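Side-chain contact in tyrosinase (PDB 6JU8), which probably oxidises L-tyrosine and L-dopa to L-dopaquinone with molecular oxygen at a dinuclear copper centre, as a tyrosinase of the melanin pathway: residues Phe103-Arg108 / Gly392-Asp397. The protein carries 1 engineered substitution. Residues are numbered along the deposited sequence; the frame is centred on the assembly and turned at random.
Sequences FPTWHR and GSWFND. With CU (copper (II) ion), chain C.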
ATOM      1  N   PHE A 103      32.924  -3.358  -2.127  1.00  8.95           N
ATOM      2  CA  PHE A 103      31.468  -3.133  -2.165  1.00  9.54           C
ATOM      3  C   PHE A 103      31.041  -2.549  -3.496  1.00  8.81           C
ATOM      4  O   PHE A 103      30.091  -3.064  -4.116  1.00  8.74           O
ATOM      5  CB  PHE A 103      31.072  -2.252  -0.966  1.00 10.00           C
ATOM      6  CG  PHE A 103      29.749  -1.548  -1.137  1.00  8.72           C
ATOM      7  CD1 PHE A 103      28.557  -2.253  -0.936  1.00  9.71           C
ATOM      8  CD2 PHE A 103      29.691  -0.207  -1.529  1.00  9.34           C
ATOM      9  CE1 PHE A 103      27.327  -1.655  -1.122  1.00  9.76           C
ATOM     10  CE2 PHE A 103      28.450   0.387  -1.744  1.00  8.68           C
ATOM     11  CZ  PHE A 103      27.281  -0.343  -1.570  1.00  8.69           C
ATOM     12  N   PRO A 104      31.635  -1.490  -4.040  1.00  8.17           N
ATOM     13  CA  PRO A 104      31.103  -0.965  -5.316  1.00  9.55           C
ATOM     14  C   PRO A 104      31.329  -1.902  -6.480  1.00  8.84           C
ATOM     15  O   PRO A 104      30.510  -1.932  -7.416  1.00  9.36           O
ATOM     16  CB  PRO A 104      31.900   0.339  -5.515  1.00  9.85           C
ATOM     17  CG  PRO A 104      32.359   0.705  -4.126  1.00  9.68           C
ATOM     18  CD  PRO A 104      32.690  -0.622  -3.468  1.00  8.91           C
ATOM     19  N   THR A 105      32.460  -2.637  -6.487  1.00  9.31           N
ATOM     20  CA  THR A 105      32.745  -3.432  -7.692  1.00  8.96           C
ATOM     21  C   THR A 105      31.979  -4.737  -7.693  1.00  9.51           C
ATOM     22  O   THR A 105      31.486  -5.184  -8.748  1.00  9.32           O
ATOM     23  CB  THR A 105      34.263  -3.653  -7.841  1.00  9.75           C
ATOM     24  OG1 THR A 105      34.737  -4.107  -6.570  1.00 10.06           O
ATOM     25  CG2 THR A 105      34.942  -2.333  -8.203  1.00 11.01           C
ATOM     26  N   TRP A 106      31.810  -5.352  -6.515  1.00  9.03           N
ATOM     27  CA  TRP A 106      30.928  -6.540  -6.479  1.00  9.04           C
ATOM     28  C   TRP A 106      29.560  -6.164  -7.004  1.00  8.66           C
ATOM     29  O   TRP A 106      28.959  -6.865  -7.838  1.00  9.35           O
ATOM     30  CB  TRP A 106      30.869  -7.103  -5.034  1.00  9.71           C
ATOM     31  CG  TRP A 106      30.122  -8.413  -5.033  1.00  8.90           C
ATOM     32  CD1 TRP A 106      30.691  -9.651  -5.162  1.00  9.85           C
ATOM     33  CD2 TRP A 106      28.719  -8.617  -4.917  1.00  9.00           C
ATOM     34  NE1 TRP A 106      29.717 -10.638  -5.138  1.00  9.44           N
ATOM     35  CE2 TRP A 106      28.499 -10.010  -4.992  1.00 10.02           C
ATOM     36  CE3 TRP A 106      27.616  -7.754  -4.777  1.00  9.24           C
ATOM     37  CZ2 TRP A 106      27.219 -10.566  -4.922  1.00  9.94           C
ATOM     38  CZ3 TRP A 106      26.351  -8.313  -4.700  1.00  8.61           C
ATOM     39  CH2 TRP A 106      26.153  -9.709  -4.777  1.00 10.53           C
ATOM     40  N   HIS A 107      29.006  -5.036  -6.520  1.00  8.45           N
ATOM     41  CA  HIS A 107      27.661  -4.661  -6.950  1.00  8.38           C
ATOM     42  C   HIS A 107      27.625  -4.204  -8.393  1.00  8.44           C
ATOM     43  O   HIS A 107      26.583  -4.406  -9.050  1.00  9.26           O
ATOM     44  CB  HIS A 107      27.084  -3.595  -6.003  1.00  8.83           C
ATOM     45  CG  HIS A 107      26.705  -4.161  -4.676  1.00  9.40           C
ATOM     46  ND1 HIS A 107      27.583  -4.315  -3.610  1.00  9.65           N
ATOM     47  CD2 HIS A 107      25.527  -4.652  -4.223  1.00  9.80           C
ATOM     48  CE1 HIS A 107      26.942  -4.854  -2.572  1.00  9.81           C
ATOM     49  NE2 HIS A 107      25.689  -5.082  -2.922  1.00 10.59           N
ATOM     50  N   ARG A 108      28.707  -3.662  -8.948  1.00  8.79           N
ATOM     51  CA  ARG A 108      28.741  -3.306 -10.361  1.00  9.14           C
ATOM     52  C   ARG A 108      28.480  -4.550 -11.193  1.00  8.58           C
ATOM     53  O   ARG A 108      27.690  -4.516 -12.152  1.00 10.14           O
ATOM     54  CB  ARG A 108      30.092  -2.667 -10.710  1.00  9.85           C
ATOM     55  CG  ARG A 108      30.237  -2.391 -12.220  1.00 10.16           C
ATOM     56  CD  ARG A 108      31.372  -1.408 -12.514  1.00 10.32           C
ATOM     57  NE  ARG A 108      31.018  -0.057 -12.099  1.00  9.33           N
ATOM     58  CZ  ARG A 108      31.832   0.976 -12.014  1.00 10.04           C
ATOM     59  NH1 ARG A 108      33.121   0.903 -12.337  1.00 11.24           N
ATOM     60  NH2 ARG A 108      31.348   2.146 -11.591  1.00 10.25           N
ATOM     61  N   GLY A 392      42.577   7.698 -11.107  1.00 14.67           N
ATOM     62  CA  GLY A 392      43.745   7.185 -10.410  1.00 15.09           C
ATOM     63  C   GLY A 392      43.481   6.724  -8.990  1.00 12.79           C
ATOM     64  O   GLY A 392      44.322   6.016  -8.434  1.00 15.85           O
ATOM     65  N   SER A 393      42.322   7.087  -8.436  1.00 11.23           N
ATOM     66  CA  SER A 393      41.968   6.643  -7.090  1.00 12.31           C
ATOM     67  C   SER A 393      41.229   5.319  -7.167  1.00 11.93           C
ATOM     68  O   SER A 393      40.023   5.297  -7.410  1.00 12.87           O
ATOM     69  CB  SER A 393      41.100   7.685  -6.386  1.00 13.31           C
ATOM     70  OG  SER A 393      41.809   8.908  -6.209  1.00 15.62           O
ATOM     71  N   TRP A 394      41.938   4.211  -7.010  1.00 11.11           N
ATOM     72  CA  TRP A 394      41.382   2.897  -7.317  1.00 10.21           C
ATOM     73  C   TRP A 394      42.201   1.816  -6.609  1.00 10.96           C
ATOM     74  O   TRP A 394      43.282   1.426  -7.067  1.00 12.31           O
ATOM     75  CB  TRP A 394      41.418   2.622  -8.816  1.00 11.61           C
ATOM     76  CG  TRP A 394      40.766   1.334  -9.237  1.00 11.87           C
ATOM     77  CD1 TRP A 394      41.379   0.157  -9.554  1.00 13.29           C
ATOM     78  CD2 TRP A 394      39.358   1.107  -9.393  1.00 11.31           C
ATOM     79  NE1 TRP A 394      40.445  -0.791  -9.896  1.00 15.33           N
ATOM     80  CE2 TRP A 394      39.196  -0.243  -9.809  1.00 13.36           C
ATOM     81  CE3 TRP A 394      38.211   1.890  -9.224  1.00 11.80           C
ATOM     82  CZ2 TRP A 394      37.935  -0.812 -10.065  1.00 13.62           C
ATOM     83  CZ3 TRP A 394      36.965   1.353  -9.469  1.00 11.86           C
ATOM     84  CH2 TRP A 394      36.856   0.013  -9.876  1.00 13.08           C
ATOM     85  N   PHE A 395      41.716   1.374  -5.456  1.00  9.97           N
ATOM     86  CA  PHE A 395      42.323   0.270  -4.734  1.00 11.73           C
ATOM     87  C   PHE A 395      43.816   0.474  -4.497  1.00 12.38           C
ATOM     88  O   PHE A 395      44.551  -0.526  -4.458  1.00 14.26           O
ATOM     89  CB  PHE A 395      42.054  -1.082  -5.420  1.00 12.30           C
ATOM     90  CG  PHE A 395      40.594  -1.476  -5.404  1.00 11.14           C
ATOM     91  CD1 PHE A 395      39.713  -1.093  -6.421  1.00 11.12           C
ATOM     92  CD2 PHE A 395      40.067  -2.216  -4.355  1.00 11.38           C
ATOM     93  CE1 PHE A 395      38.369  -1.419  -6.412  1.00 10.56           C
ATOM     94  CE2 PHE A 395      38.731  -2.569  -4.334  1.00 11.15           C
ATOM     95  CZ  PHE A 395      37.859  -2.170  -5.352  1.00 10.32           C
ATOM     96  N   ASN A 396      44.262   1.701  -4.281  1.00 12.96           N
ATOM     97  CA  ASN A 396      45.706   1.961  -4.236  1.00 13.06           C
ATOM     98  C   ASN A 396      46.090   2.752  -2.999  1.00 14.19           C
ATOM     99  O   ASN A 396      47.270   3.073  -2.838  1.00 17.41           O
ATOM    100  CB  ASN A 396      46.197   2.632  -5.519  1.00 14.63           C
ATOM    101  CG  ASN A 396      45.556   3.977  -5.769  1.00 14.49           C
ATOM    102  OD1 ASN A 396      44.394   4.198  -5.419  1.00 14.54           O
ATOM    103  ND2 ASN A 396      46.282   4.904  -6.381  1.00 22.12           N
ATOM    104  N   ASP A 397      45.167   3.025  -2.073  1.00 12.99           N
ATOM    105  CA  ASP A 397      45.607   3.495  -0.754  1.00 12.75           C
ATOM    106  C   ASP A 397      46.020   2.307   0.101  1.00 12.86           C
ATOM    107  O   ASP A 397      45.807   1.146  -0.257  1.00 13.52           O
ATOM    108  CB  ASP A 397      44.482   4.282  -0.069  1.00 13.60           C
ATOM    109  CG  ASP A 397      43.249   3.403   0.063  1.00 12.55           C
ATOM    110  OD1 ASP A 397      42.442   3.335  -0.890  1.00 12.81           O
ATOM    111  OD2 ASP A 397      43.133   2.706   1.108  1.00 13.27           O
TER
HETATM  112 CU    CU C 501      24.611  -5.657  -1.343  0.51 14.86          CU
HETATM  113  O   HOH W   1      23.340  -4.269  -0.924  1.00 22.12           O
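Thr105 meets Trp394 and Phe395 where a copper-ligand helix of the tyrosinase di-copper fold, 103-129, faces the loop that follows helix 371-389. The contact is buried and small, 140 Å² over both sides, and no hydrogen bond crosses it, so it rests on van der Waals packing. Methyl CG2 of Thr105 lies 3.5 Å from CH2 of Trp394, on the benzo end of the indole, and 4.0 Å from CE1 of Phe395, so one methyl serves both rings. Both approaches are oblique. With chi1 at 49°, OG1 is flanked by the backbone N and carbonyl carbon, leaving CG2 anti to the latter and presented to the rings; OG1 is hydrogen-bonded to the Ser426 hydroxyl. The two rings also pack on each other: Phe395 CD1 stands 3.5 Å above the Trp394 plane, displaced toward the ring's periphery, while Trp394 CG lies in the plane of the Phe395 ring, at its edge. Indole NE1 is hydrogen-bonded to OD1 of Asp427. On the helix's copper side, the ND1 bond of His107, 2.8 Å to Phe103 O and 7° out of the imidazole plane, helps fix the ring's rotation together with the copper bond of His107 NE2, 2.0 Å long.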